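Local coordinates for protein exopolyphosphatase (Cytophaga hutchinsonii, PDB 3MDQ) that probably hydrolyses inorganic polyphosphate from the chain end, releasing orthophosphate, as a member of the Ppx/GppA phosphatase family with an actin-like ATPase fold, at residues A112-L117 against Y297-G302; R120-A125 against Q206-S211; L134-G139 against E281-L286; E144-I147 against E152-W155. One frame throughout, in Å; residues are numbered along the deposited sequence. Where two conformers were deposited one is given.

Contact 1 (A112-L117 against Y297-G302); sequences AREAEL and YSLKEG
L117 and G302 bring helix 111-125 and the first turn of helix 299-309 close enough for backbone to touch backbone. The CA of G302 lies 3.1 Å from the carbonyl O of L117, a CA-H...O contact with an angle of 155° at the hydrogen; a CB on G302 would run into that same oxygen. Beside this tight point the packing is apolar. CD1 of L299 sits 3.6 Å from CB of L117 and 4.0 Å from its CD1, the leucines meeting at a slant; with CG anti to the backbone N (chi1 177°), L299 sends that methyl across. Towards E114 the fit is looser, CG of E114 and CD2 of L299 being 4.5 Å apart. E114 OE1 pairs with R86, E114 OE2 lies near E144 OE1, a like charge, and the E114 side chain comes within about 4 Å of a bound sulfate, probably from the crystallisation liquor. On the more open flank R113 NH1 and E116 OE1 form a 2.9 Å salt bridge, while CD2 of L117 lies against one guanidinium face. No classical hydrogen bond joins the segments: leucine side chains and a glycine hold helix 111-125 to helix 299-309, whose K300 and E301 pair with each other and touch strand 15-24 of the other sheet, and the sulfate is consistent with an anion-binding pocket nearby.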
loop_
_atom_site.group_PDB
_atom_site.type_symbol
_atom_site.label_atom_id
_atom_site.label_comp_id
_atom_site.label_asym_id
_atom_site.label_seq_id
_atom_site.Cartn_x
_atom_site.Cartn_y
_atom_site.Cartn_z
ATOM N N ALA A 112 -2.390 1.106 13.415
ATOM C CA ALA A 112 -2.695 -0.235 13.912
ATOM C C ALA A 112 -3.906 -0.770 13.171
ATOM O O ALA A 112 -3.931 -1.910 12.706
ATOM C CB ALA A 112 -2.927 -0.263 15.472
ATOM N N ARG A 113 -4.946 0.059 13.056
ATOM C CA ARG A 113 -6.189 -0.409 12.450
ATOM C C ARG A 113 -6.006 -0.598 10.971
ATOM O O ARG A 113 -6.537 -1.547 10.382
ATOM C CB ARG A 113 -7.291 0.612 12.668
ATOM C CG ARG A 113 -8.659 0.186 12.185
ATOM C CD ARG A 113 -9.121 -1.040 12.904
ATOM N NE ARG A 113 -10.420 -1.517 12.404
ATOM C CZ ARG A 113 -10.750 -2.800 12.348
ATOM N NH1 ARG A 113 -9.895 -3.731 12.689
ATOM N NH2 ARG A 113 -11.935 -3.173 11.875
ATOM N N GLU A 114 -5.238 0.290 10.342
ATOM C CA GLU A 114 -4.871 0.144 8.925
ATOM C C GLU A 114 -4.186 -1.231 8.678
ATOM O O GLU A 114 -4.532 -1.956 7.741
ATOM C CB GLU A 114 -3.938 1.289 8.484
ATOM C CG GLU A 114 -3.562 1.275 7.047
ATOM C CD GLU A 114 -2.657 2.441 6.646
ATOM O OE1 GLU A 114 -2.228 3.203 7.541
ATOM O OE2 GLU A 114 -2.333 2.580 5.419
ATOM N N ALA A 115 -3.263 -1.578 9.546
ATOM C CA ALA A 115 -2.592 -2.861 9.434
ATOM C C ALA A 115 -3.576 -4.036 9.541
ATOM O O ALA A 115 -3.520 -5.006 8.758
ATOM C CB ALA A 115 -1.493 -2.968 10.494
ATOM N N GLU A 116 -4.473 -3.964 10.507
ATOM C CA GLU A 116 -5.487 -5.025 10.682
ATOM C C GLU A 116 -6.331 -5.192 9.430
ATOM O O GLU A 116 -6.651 -6.316 8.995
ATOM C CB GLU A 116 -6.357 -4.737 11.900
ATOM C CG GLU A 116 -5.589 -4.797 13.184
ATOM C CD GLU A 116 -6.338 -4.207 14.350
ATOM O OE1 GLU A 116 -7.426 -3.622 14.191
ATOM O OE2 GLU A 116 -5.777 -4.285 15.457
ATOM N N LEU A 117 -6.781 -4.067 8.873
ATOM C CA LEU A 117 -7.668 -4.114 7.727
ATOM C C LEU A 117 -6.922 -4.626 6.505
ATOM O O LEU A 117 -7.453 -5.446 5.755
ATOM C CB LEU A 117 -8.283 -2.735 7.473
ATOM C CG LEU A 117 -9.232 -2.216 8.520
ATOM C CD1 LEU A 117 -9.446 -0.710 8.312
ATOM C CD2 LEU A 117 -10.586 -2.975 8.459
ATOM N N TYR A 297 -4.665 -7.934 -3.169
ATOM C CA TYR A 297 -5.596 -7.251 -2.234
ATOM C C TYR A 297 -4.818 -6.518 -1.172
ATOM O O TYR A 297 -3.778 -6.990 -0.693
ATOM C CB TYR A 297 -6.492 -8.264 -1.539
ATOM C CG TYR A 297 -7.562 -8.915 -2.382
ATOM C CD1 TYR A 297 -7.627 -8.748 -3.770
ATOM C CD2 TYR A 297 -8.506 -9.724 -1.783
ATOM C CE1 TYR A 297 -8.619 -9.345 -4.503
ATOM C CE2 TYR A 297 -9.498 -10.311 -2.512
ATOM C CZ TYR A 297 -9.538 -10.127 -3.875
ATOM O OH TYR A 297 -10.547 -10.749 -4.593
ATOM N N SER A 298 -5.323 -5.361 -0.770
ATOM C CA SER A 298 -4.698 -4.552 0.246
ATOM C C SER A 298 -5.829 -3.843 1.041
ATOM O O SER A 298 -6.871 -4.430 1.281
ATOM C CB SER A 298 -3.672 -3.597 -0.357
ATOM O OG SER A 298 -4.234 -2.702 -1.279
ATOM N N LEU A 299 -5.599 -2.617 1.494
ATOM C CA LEU A 299 -6.549 -1.975 2.389
ATOM C C LEU A 299 -7.992 -1.952 1.896
ATOM O O LEU A 299 -8.899 -2.276 2.655
ATOM C CB LEU A 299 -6.109 -0.531 2.722
ATOM C CG LEU A 299 -7.052 0.286 3.594
ATOM C CD1 LEU A 299 -7.191 -0.330 4.970
ATOM C CD2 LEU A 299 -6.490 1.728 3.691
ATOM N N LYS A 300 -8.215 -1.558 0.645
ATOM C CA LYS A 300 -9.590 -1.379 0.169
ATOM C C LYS A 300 -10.382 -2.698 0.215
ATOM O O LYS A 300 -11.552 -2.724 0.601
ATOM C CB LYS A 300 -9.616 -0.746 -1.228
ATOM C CG LYS A 300 -9.060 -1.578 -2.359
ATOM C CD LYS A 300 -8.702 -0.762 -3.631
ATOM C CE LYS A 300 -8.239 -1.674 -4.848
ATOM N NZ LYS A 300 -7.043 -2.410 -4.465
ATOM N N GLU A 301 -9.714 -3.789 -0.148
ATOM C CA GLU A 301 -10.326 -5.100 -0.035
ATOM C C GLU A 301 -10.517 -5.531 1.418
ATOM O O GLU A 301 -11.512 -6.140 1.757
ATOM C CB GLU A 301 -9.567 -6.177 -0.790
ATOM C CG GLU A 301 -9.660 -6.043 -2.311
ATOM C CD GLU A 301 -8.683 -5.092 -2.941
ATOM O OE1 GLU A 301 -7.711 -4.617 -2.294
ATOM O OE2 GLU A 301 -8.889 -4.798 -4.172
ATOM N N GLY A 302 -9.565 -5.203 2.282
ATOM C CA GLY A 302 -9.764 -5.487 3.679
ATOM C C GLY A 302 -10.935 -4.778 4.290
ATOM O O GLY A 302 -11.633 -5.337 5.131
#

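Contact 2 (R120-A125 against Q206-S211); sequences RGVQQA and QLIGCS
V122 of helix 111-125 points at strand 206-210 and meets it through both of its methyl groups. Its CB stands on the helix face turned to the sheet, and from there the side chain forks. CG1, anti to the backbone N (chi1 171°), reaches towards the upstream part of the strand and packs 3.8 Å from CG2 of I208, with CD1 of the same isoleucine 4.0 Å away; valine and isoleucine meet tip to tip, so one valine methyl rests on two branches of I208. The other branch, CG2, heads for the downstream end of the strand and lies 4.1 Å from SG of C210. The thiol is brought there by a chi1 of 58°, which sets SG between the backbone N and the carbonyl carbon of its own residue. G209, between the two, has no side chain, and a CB there would point away from the helix. V122 thus bridges alternate strand positions, and it also touches S295 on the adjoining strand 291-295, which extends the surface under the helix. On the far side of the helix R120 holds Q124 end-on: NH1 gives a 2.9 Å bond to OE1 in the amide plane, while NH2 reaches the same oxygen from above that plane at 3.3 Å. R120 NE is tied to D309. Helix and sheet form a layered alpha/beta packing, as expected of an actin-like ATPase domain. With no hydrogen bond across the interface, the joint depends on the shape and burial of V122, I208 and C210, while R120 and Q124 pair away from it.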
loop_
_atom_site.group_PDB
_atom_site.type_symbol
_atom_site.label_atom_id
_atom_site.label_comp_id
_atom_site.label_asym_id
_atom_site.label_seq_id
_atom_site.Cartn_x
_atom_site.Cartn_y
_atom_site.Cartn_z
ATOM N N ARG A 120 -6.777 -8.368 6.701
ATOM C CA ARG A 120 -8.028 -9.034 6.309
ATOM C C ARG A 120 -8.103 -9.195 4.792
ATOM O O ARG A 120 -8.592 -10.220 4.314
ATOM C CB ARG A 120 -9.249 -8.261 6.820
ATOM C CG ARG A 120 -10.568 -8.827 6.371
ATOM C CD ARG A 120 -10.837 -10.184 7.032
ATOM N NE ARG A 120 -12.053 -10.838 6.541
ATOM C CZ ARG A 120 -12.129 -11.617 5.471
ATOM N NH1 ARG A 120 -11.086 -11.845 4.690
ATOM N NH2 ARG A 120 -13.304 -12.156 5.163
ATOM N N GLY A 121 -7.633 -8.209 4.038
ATOM C CA GLY A 121 -7.577 -8.347 2.580
ATOM C C GLY A 121 -6.591 -9.420 2.131
ATOM O O GLY A 121 -6.909 -10.261 1.269
ATOM N N VAL A 122 -5.422 -9.433 2.755
ATOM C CA VAL A 122 -4.403 -10.454 2.456
ATOM C C VAL A 122 -4.936 -11.854 2.718
ATOM O O VAL A 122 -4.726 -12.774 1.889
ATOM C CB VAL A 122 -3.113 -10.172 3.248
ATOM C CG1 VAL A 122 -2.094 -11.348 3.140
ATOM C CG2 VAL A 122 -2.473 -8.860 2.777
ATOM N N GLN A 123 -5.647 -12.024 3.831
ATOM C CA GLN A 123 -6.240 -13.322 4.190
ATOM C C GLN A 123 -7.199 -13.792 3.083
ATOM O O GLN A 123 -7.299 -15.000 2.805
ATOM C CB GLN A 123 -6.995 -13.255 5.519
ATOM C CG GLN A 123 -6.102 -13.214 6.699
ATOM C CD GLN A 123 -6.842 -12.955 8.004
ATOM O OE1 GLN A 123 -7.798 -12.181 8.033
ATOM N NE2 GLN A 123 -6.347 -13.551 9.108
ATOM N N GLN A 124 -7.953 -12.869 2.478
ATOM C CA GLN A 124 -8.867 -13.238 1.386
ATOM C C GLN A 124 -8.109 -13.573 0.083
ATOM O O GLN A 124 -8.561 -14.424 -0.682
ATOM C CB GLN A 124 -9.867 -12.111 1.114
ATOM C CG GLN A 124 -11.074 -12.573 0.374
ATOM C CD GLN A 124 -11.974 -13.474 1.244
ATOM O OE1 GLN A 124 -11.933 -13.453 2.493
ATOM N NE2 GLN A 124 -12.823 -14.266 0.568
ATOM N N ALA A 125 -6.967 -12.942 -0.149
ATOM C CA ALA A 125 -6.216 -13.107 -1.372
ATOM C C ALA A 125 -5.267 -14.294 -1.378
ATOM O O ALA A 125 -4.979 -14.838 -2.456
ATOM C CB ALA A 125 -5.416 -11.865 -1.627
ATOM N N GLN A 206 7.156 -17.146 6.002
ATOM C CA GLN A 206 6.841 -16.648 4.665
ATOM C C GLN A 206 6.677 -15.127 4.697
ATOM O O GLN A 206 6.358 -14.524 5.734
ATOM C CB GLN A 206 5.523 -17.233 4.128
ATOM C CG GLN A 206 5.420 -18.798 4.071
ATOM C CD GLN A 206 6.494 -19.498 3.185
ATOM O OE1 GLN A 206 6.910 -20.631 3.482
ATOM N NE2 GLN A 206 6.973 -18.825 2.189
ATOM N N LEU A 207 6.941 -14.517 3.545
ATOM C CA LEU A 207 6.821 -13.074 3.340
ATOM C C LEU A 207 5.800 -12.788 2.252
ATOM O O LEU A 207 5.854 -13.334 1.131
ATOM C CB LEU A 207 8.194 -12.425 2.979
ATOM C CG LEU A 207 8.221 -10.910 2.812
ATOM C CD1 LEU A 207 7.776 -10.149 4.081
ATOM C CD2 LEU A 207 9.637 -10.438 2.386
ATOM N N ILE A 208 4.841 -11.927 2.559
ATOM C CA ILE A 208 3.802 -11.478 1.630
ATOM C C ILE A 208 3.897 -9.963 1.489
ATOM O O ILE A 208 4.097 -9.266 2.503
ATOM C CB ILE A 208 2.422 -11.825 2.186
ATOM C CG1 ILE A 208 2.269 -13.353 2.314
ATOM C CG2 ILE A 208 1.295 -11.234 1.326
ATOM C CD1 ILE A 208 1.020 -13.808 3.100
ATOM N N GLY A 209 3.802 -9.448 0.262
ATOM C CA GLY A 209 3.802 -8.006 0.026
ATOM C C GLY A 209 2.532 -7.583 -0.658
ATOM O O GLY A 209 1.985 -8.330 -1.481
ATOM N N CYS A 210 2.032 -6.396 -0.338
ATOM C CA CYS A 210 0.909 -5.833 -1.071
ATOM C C CYS A 210 1.116 -4.325 -1.325
ATOM O O CYS A 210 1.994 -3.681 -0.726
ATOM C CB CYS A 210 -0.429 -6.143 -0.411
ATOM S SG CYS A 210 -0.559 -5.574 1.282
ATOM N N SER A 211 0.228 -3.836 -2.188
ATOM C CA SER A 211 0.117 -2.464 -2.653
ATOM C C SER A 211 1.055 -2.171 -3.798
ATOM O O SER A 211 1.633 -3.114 -4.378
ATOM C CB SER A 211 0.209 -1.494 -1.487
ATOM O OG SER A 211 -1.048 -1.445 -0.852
#

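Contact 3 (L134-G139 against E281-L286); sequences LAMDIG and EHVLKL
V283, on helix 267-286, lodges against two residues of strand 133-138, L134 and the selenomethionine M136. Its CG1 is shared between them: CD2 of L134 lies 3.7 Å away, and SE of M136 is 4.1 Å from the same methyl. The second valine methyl, CG2, meets CE of M136 at 4.1 Å. The two contacts differ in direction. L134 approaches V283 at a slant, whereas M136 and V283 run past one another in opposite senses, so the selenium and its terminal methyl lie alongside the valine. M136 reaches this position by a bent chain: chi2 is extended, but chi3 of -67° folds CE back beside V283. In L134 and M136, two residues apart on the strand, both side chains turn towards the helix, while A135 between them faces elsewhere. This is helix-on-sheet packing in the mixed sheet of this actin-like domain, with helix 267-286 laid over one face of the sheet's central strands. The strand beneath is fixed by its neighbours: L134 and M136 make backbone hydrogen bonds to strand 206-210, and A135 bonds to I146 of strand 143-148. Further out, L207 of strand 206-210 touches both L134 and M136 and also receives L284 of the helix, continuing the apolar layer across the sheet. I280, one turn before V283, also packs on M136, and I138 rests on M272, A276 and I280 of the same helix. H282, next to V283 in the helix, is held by H185, through a hydrogen bond between their ND1 atoms, and meets F188 edge-to-face.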
loop_
_atom_site.group_PDB
_atom_site.type_symbol
_atom_site.label_atom_id
_atom_site.label_comp_id
_atom_site.label_asym_id
_atom_site.label_seq_id
_atom_site.Cartn_x
_atom_site.Cartn_y
_atom_site.Cartn_z
ATOM N N LEU A 134 4.616 -13.095 7.453
ATOM C CA LEU A 134 4.804 -11.666 7.632
ATOM C C LEU A 134 4.285 -10.998 6.373
ATOM O O LEU A 134 4.789 -11.257 5.249
ATOM C CB LEU A 134 6.276 -11.329 7.875
ATOM C CG LEU A 134 6.625 -9.842 7.920
ATOM C CD1 LEU A 134 5.934 -9.114 9.097
ATOM C CD2 LEU A 134 8.178 -9.634 7.951
ATOM N N ALA A 135 3.283 -10.130 6.525
ATOM C CA ALA A 135 2.800 -9.316 5.426
ATOM C C ALA A 135 3.273 -7.894 5.584
ATOM O O ALA A 135 3.305 -7.381 6.701
ATOM C CB ALA A 135 1.234 -9.357 5.358
HETATM N N MSE A 136 3.623 -7.267 4.452
HETATM C CA MSE A 136 4.093 -5.885 4.453
HETATM C C MSE A 136 3.435 -5.058 3.349
HETATM O O MSE A 136 3.343 -5.496 2.194
HETATM C CB MSE A 136 5.619 -5.827 4.377
HETATM C CG MSE A 136 6.209 -6.358 3.183
HETATM SE SE MSE A 136 8.218 -6.137 3.280
HETATM C CE MSE A 136 8.495 -4.356 3.218
ATOM N N ASP A 137 2.912 -3.893 3.723
ATOM C CA ASP A 137 2.259 -2.970 2.809
ATOM C C ASP A 137 3.076 -1.696 2.764
ATOM O O ASP A 137 3.189 -1.015 3.771
ATOM C CB ASP A 137 0.829 -2.681 3.237
ATOM C CG ASP A 137 0.105 -1.789 2.236
ATOM O OD1 ASP A 137 0.563 -0.645 1.994
ATOM O OD2 ASP A 137 -0.905 -2.259 1.659
ATOM N N ILE A 138 3.720 -1.429 1.634
ATOM C CA ILE A 138 4.514 -0.209 1.450
ATOM C C ILE A 138 3.724 0.835 0.699
ATOM O O ILE A 138 3.249 0.586 -0.434
ATOM C CB ILE A 138 5.786 -0.472 0.644
ATOM C CG1 ILE A 138 6.661 -1.484 1.374
ATOM C CG2 ILE A 138 6.543 0.845 0.465
ATOM C CD1 ILE A 138 7.881 -1.910 0.527
ATOM N N GLY A 139 3.512 1.961 1.342
ATOM C CA GLY A 139 2.829 3.080 0.719
ATOM C C GLY A 139 3.741 4.292 0.662
ATOM O O GLY A 139 4.908 4.202 1.022
ATOM N N GLU A 281 14.483 -5.599 0.749
ATOM C CA GLU A 281 15.713 -6.357 0.923
ATOM C C GLU A 281 16.030 -6.440 2.421
ATOM O O GLU A 281 16.306 -7.529 2.935
ATOM C CB GLU A 281 16.856 -5.743 0.110
ATOM C CG GLU A 281 18.213 -6.377 0.336
ATOM C CD GLU A 281 18.406 -7.702 -0.325
ATOM O OE1 GLU A 281 17.491 -8.213 -0.981
ATOM O OE2 GLU A 281 19.521 -8.247 -0.181
ATOM N N HIS A 282 15.944 -5.305 3.122
ATOM C CA HIS A 282 16.241 -5.269 4.545
ATOM C C HIS A 282 15.392 -6.275 5.295
ATOM O O HIS A 282 15.893 -7.040 6.129
ATOM C CB HIS A 282 15.979 -3.866 5.072
ATOM C CG HIS A 282 16.506 -3.636 6.444
ATOM N ND1 HIS A 282 17.733 -3.065 6.664
ATOM C CD2 HIS A 282 15.974 -3.886 7.660
ATOM C CE1 HIS A 282 17.957 -3.008 7.969
ATOM N NE2 HIS A 282 16.918 -3.513 8.598
ATOM N N VAL A 283 14.095 -6.288 4.995
ATOM C CA VAL A 283 13.157 -7.221 5.660
ATOM C C VAL A 283 13.436 -8.684 5.294
ATOM O O VAL A 283 13.416 -9.568 6.147
ATOM C CB VAL A 283 11.689 -6.821 5.372
ATOM C CG1 VAL A 283 10.702 -7.873 5.975
ATOM C CG2 VAL A 283 11.414 -5.428 5.940
ATOM N N LEU A 284 13.755 -8.933 4.033
ATOM C CA LEU A 284 14.141 -10.278 3.584
ATOM C C LEU A 284 15.284 -10.871 4.345
ATOM O O LEU A 284 15.287 -12.094 4.618
ATOM C CB LEU A 284 14.549 -10.283 2.110
ATOM C CG LEU A 284 13.442 -10.510 1.143
ATOM C CD1 LEU A 284 14.035 -10.345 -0.259
ATOM C CD2 LEU A 284 12.828 -11.943 1.322
ATOM N N LYS A 285 16.260 -10.048 4.737
ATOM C CA LYS A 285 17.383 -10.518 5.517
ATOM C C LYS A 285 16.965 -10.914 6.931
ATOM O O LYS A 285 17.636 -11.732 7.551
ATOM C CB LYS A 285 18.493 -9.460 5.544
ATOM C CG LYS A 285 19.149 -9.268 4.176
ATOM N N LEU A 286 15.846 -10.380 7.421
ATOM C CA LEU A 286 15.284 -10.740 8.756
ATOM C C LEU A 286 14.404 -11.984 8.783
ATOM O O LEU A 286 14.263 -12.618 9.831
ATOM C CB LEU A 286 14.451 -9.564 9.319
ATOM C CG LEU A 286 15.127 -8.210 9.478
ATOM C CD1 LEU A 286 14.173 -7.148 9.973
ATOM C CD2 LEU A 286 16.374 -8.334 10.392
#

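Contact 4 (E144-I147 against E152-W155); sequences EFII and EILW
W155 lays its indole six-membered ring beside I147 and F145, on the sheet face that I147 also occupies. CG of W155 is anti to the backbone N, which swings the ring back across the neighbouring strand. W155 CE3 meets CD1 of I147 at 3.9 Å, the two side chains slanting over each other, and W155 CZ3 sits 3.8 Å from CB of F145. The phenyl ring of F145 leads away, to L134 and M136, so on the F145 side its CB and backbone O meet the indole. Away from the indole, I146 and I153 cross at an angle, their CG2 methyls 3.8 Å apart, and both touch F119 of helix 111-125. The backbones are linked at one register point. I147 N gives a straight 2.8 Å bond to W155 O, while I147 O takes a 2.8 Å bond from L154 N in the carbonyl plane and a weak, longer one from W155 N. L154 leaves the regular strand conformation, with phi and psi of -86° and -35°, and the short strand segments run at 116° to each other, far from the 180° of an ideal antiparallel pair. Helix 193-202 lies against the indole through L195 and A198. Replacing W155 with an alanine would probably open a gap between I147, the CB of F145 and this helix, leaving L195 and A198 without the ring they pack on. Two residues, L154 and W155, stand opposite the single I147: a classic beta bulge in the hairpin of strands 143-148 and 153-159, at the edge of the sheet.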
loop_
_atom_site.group_PDB
_atom_site.type_symbol
_atom_site.label_atom_id
_atom_site.label_comp_id
_atom_site.label_asym_id
_atom_site.label_seq_id
_atom_site.Cartn_x
_atom_site.Cartn_y
_atom_site.Cartn_z
ATOM N N GLU A 144 3.054 -0.866 6.848
ATOM C CA GLU A 144 2.434 -1.729 7.857
ATOM C C GLU A 144 3.018 -3.140 7.750
ATOM O O GLU A 144 3.183 -3.652 6.645
ATOM C CB GLU A 144 0.921 -1.814 7.694
ATOM C CG GLU A 144 0.138 -0.581 8.128
ATOM C CD GLU A 144 0.377 0.601 7.255
ATOM O OE1 GLU A 144 0.094 0.523 6.055
ATOM O OE2 GLU A 144 0.849 1.646 7.785
ATOM N N PHE A 145 3.298 -3.723 8.901
ATOM C CA PHE A 145 3.758 -5.080 9.011
ATOM C C PHE A 145 2.799 -5.849 9.888
ATOM O O PHE A 145 2.378 -5.335 10.951
ATOM C CB PHE A 145 5.124 -5.135 9.643
ATOM C CG PHE A 145 6.227 -4.529 8.814
ATOM C CD1 PHE A 145 6.841 -5.256 7.832
ATOM C CD2 PHE A 145 6.655 -3.241 9.063
ATOM C CE1 PHE A 145 7.851 -4.696 7.074
ATOM C CE2 PHE A 145 7.677 -2.699 8.328
ATOM C CZ PHE A 145 8.282 -3.416 7.350
ATOM N N ILE A 146 2.417 -7.049 9.446
ATOM C CA ILE A 146 1.516 -7.901 10.196
ATOM C C ILE A 146 2.044 -9.340 10.214
ATOM O O ILE A 146 2.427 -9.862 9.141
ATOM C CB ILE A 146 0.086 -7.930 9.604
ATOM C CG1 ILE A 146 -0.457 -6.528 9.305
ATOM C CG2 ILE A 146 -0.870 -8.718 10.534
ATOM C CD1 ILE A 146 -0.275 -6.098 7.881
ATOM N N ILE A 147 2.083 -9.982 11.390
ATOM C CA ILE A 147 2.430 -11.380 11.490
ATOM C C ILE A 147 1.175 -12.152 11.835
ATOM O O ILE A 147 0.528 -11.811 12.794
ATOM C CB ILE A 147 3.537 -11.642 12.499
ATOM C CG1 ILE A 147 4.835 -10.954 12.085
ATOM C CG2 ILE A 147 3.756 -13.160 12.714
ATOM C CD1 ILE A 147 5.958 -10.988 13.108
ATOM N N GLU A 152 -5.724 -15.572 12.392
ATOM C CA GLU A 152 -5.279 -14.787 13.524
ATOM C C GLU A 152 -4.260 -13.751 13.079
ATOM O O GLU A 152 -3.451 -14.019 12.191
ATOM C CB GLU A 152 -4.518 -15.652 14.538
ATOM C CG GLU A 152 -5.236 -16.423 15.606
ATOM C CD GLU A 152 -4.181 -17.069 16.557
ATOM O OE1 GLU A 152 -3.558 -18.077 16.161
ATOM O OE2 GLU A 152 -3.934 -16.491 17.624
ATOM N N ILE A 153 -4.267 -12.620 13.777
ATOM C CA ILE A 153 -3.147 -11.686 13.794
ATOM C C ILE A 153 -2.432 -11.853 15.120
ATOM O O ILE A 153 -3.006 -11.648 16.203
ATOM C CB ILE A 153 -3.601 -10.230 13.589
ATOM C CG1 ILE A 153 -4.163 -10.073 12.164
ATOM C CG2 ILE A 153 -2.434 -9.285 13.929
ATOM C CD1 ILE A 153 -4.832 -8.717 11.902
ATOM N N LEU A 154 -1.159 -12.215 15.035
ATOM C CA LEU A 154 -0.300 -12.378 16.185
ATOM C C LEU A 154 0.354 -11.093 16.647
ATOM O O LEU A 154 0.553 -10.870 17.845
ATOM C CB LEU A 154 0.756 -13.436 15.851
ATOM C CG LEU A 154 0.190 -14.827 15.499
ATOM C CD1 LEU A 154 1.284 -15.795 14.953
ATOM C CD2 LEU A 154 -0.500 -15.461 16.728
ATOM N N TRP A 155 0.683 -10.224 15.689
ATOM C CA TRP A 155 1.353 -8.979 15.969
ATOM C C TRP A 155 1.143 -8.067 14.754
ATOM O O TRP A 155 1.113 -8.537 13.603
ATOM C CB TRP A 155 2.854 -9.186 16.203
ATOM C CG TRP A 155 3.676 -7.961 16.333
ATOM C CD1 TRP A 155 3.979 -7.276 17.485
ATOM C CD2 TRP A 155 4.345 -7.275 15.270
ATOM N NE1 TRP A 155 4.815 -6.217 17.184
ATOM C CE2 TRP A 155 5.059 -6.199 15.844
ATOM C CE3 TRP A 155 4.439 -7.496 13.893
ATOM C CZ2 TRP A 155 5.812 -5.306 15.067
ATOM C CZ3 TRP A 155 5.204 -6.639 13.134
ATOM C CH2 TRP A 155 5.883 -5.557 13.731
#

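From the N terminus, helix 111-125 comes first and opens two loops, its earlier turns serving contact 1 and its later turns contact 2. Strand 133-138 then opens contact 3, and the hairpin of contact 4 closes almost at once, nested inside the other three. Contact 2 closes when the chain returns at strand 206-210; contact 3, begun inside that loop, closes only at helix 267-286, so the two cross. Contact 1 closes last, at 297-302, enclosing all the others. Strand 133-138 lies between 143-148 and 206-210 in one sheet, with helix 111-125 and helix 267-286 packed on it, and the S211–D137 hydrogen bond directly joins contacts 2 and 3.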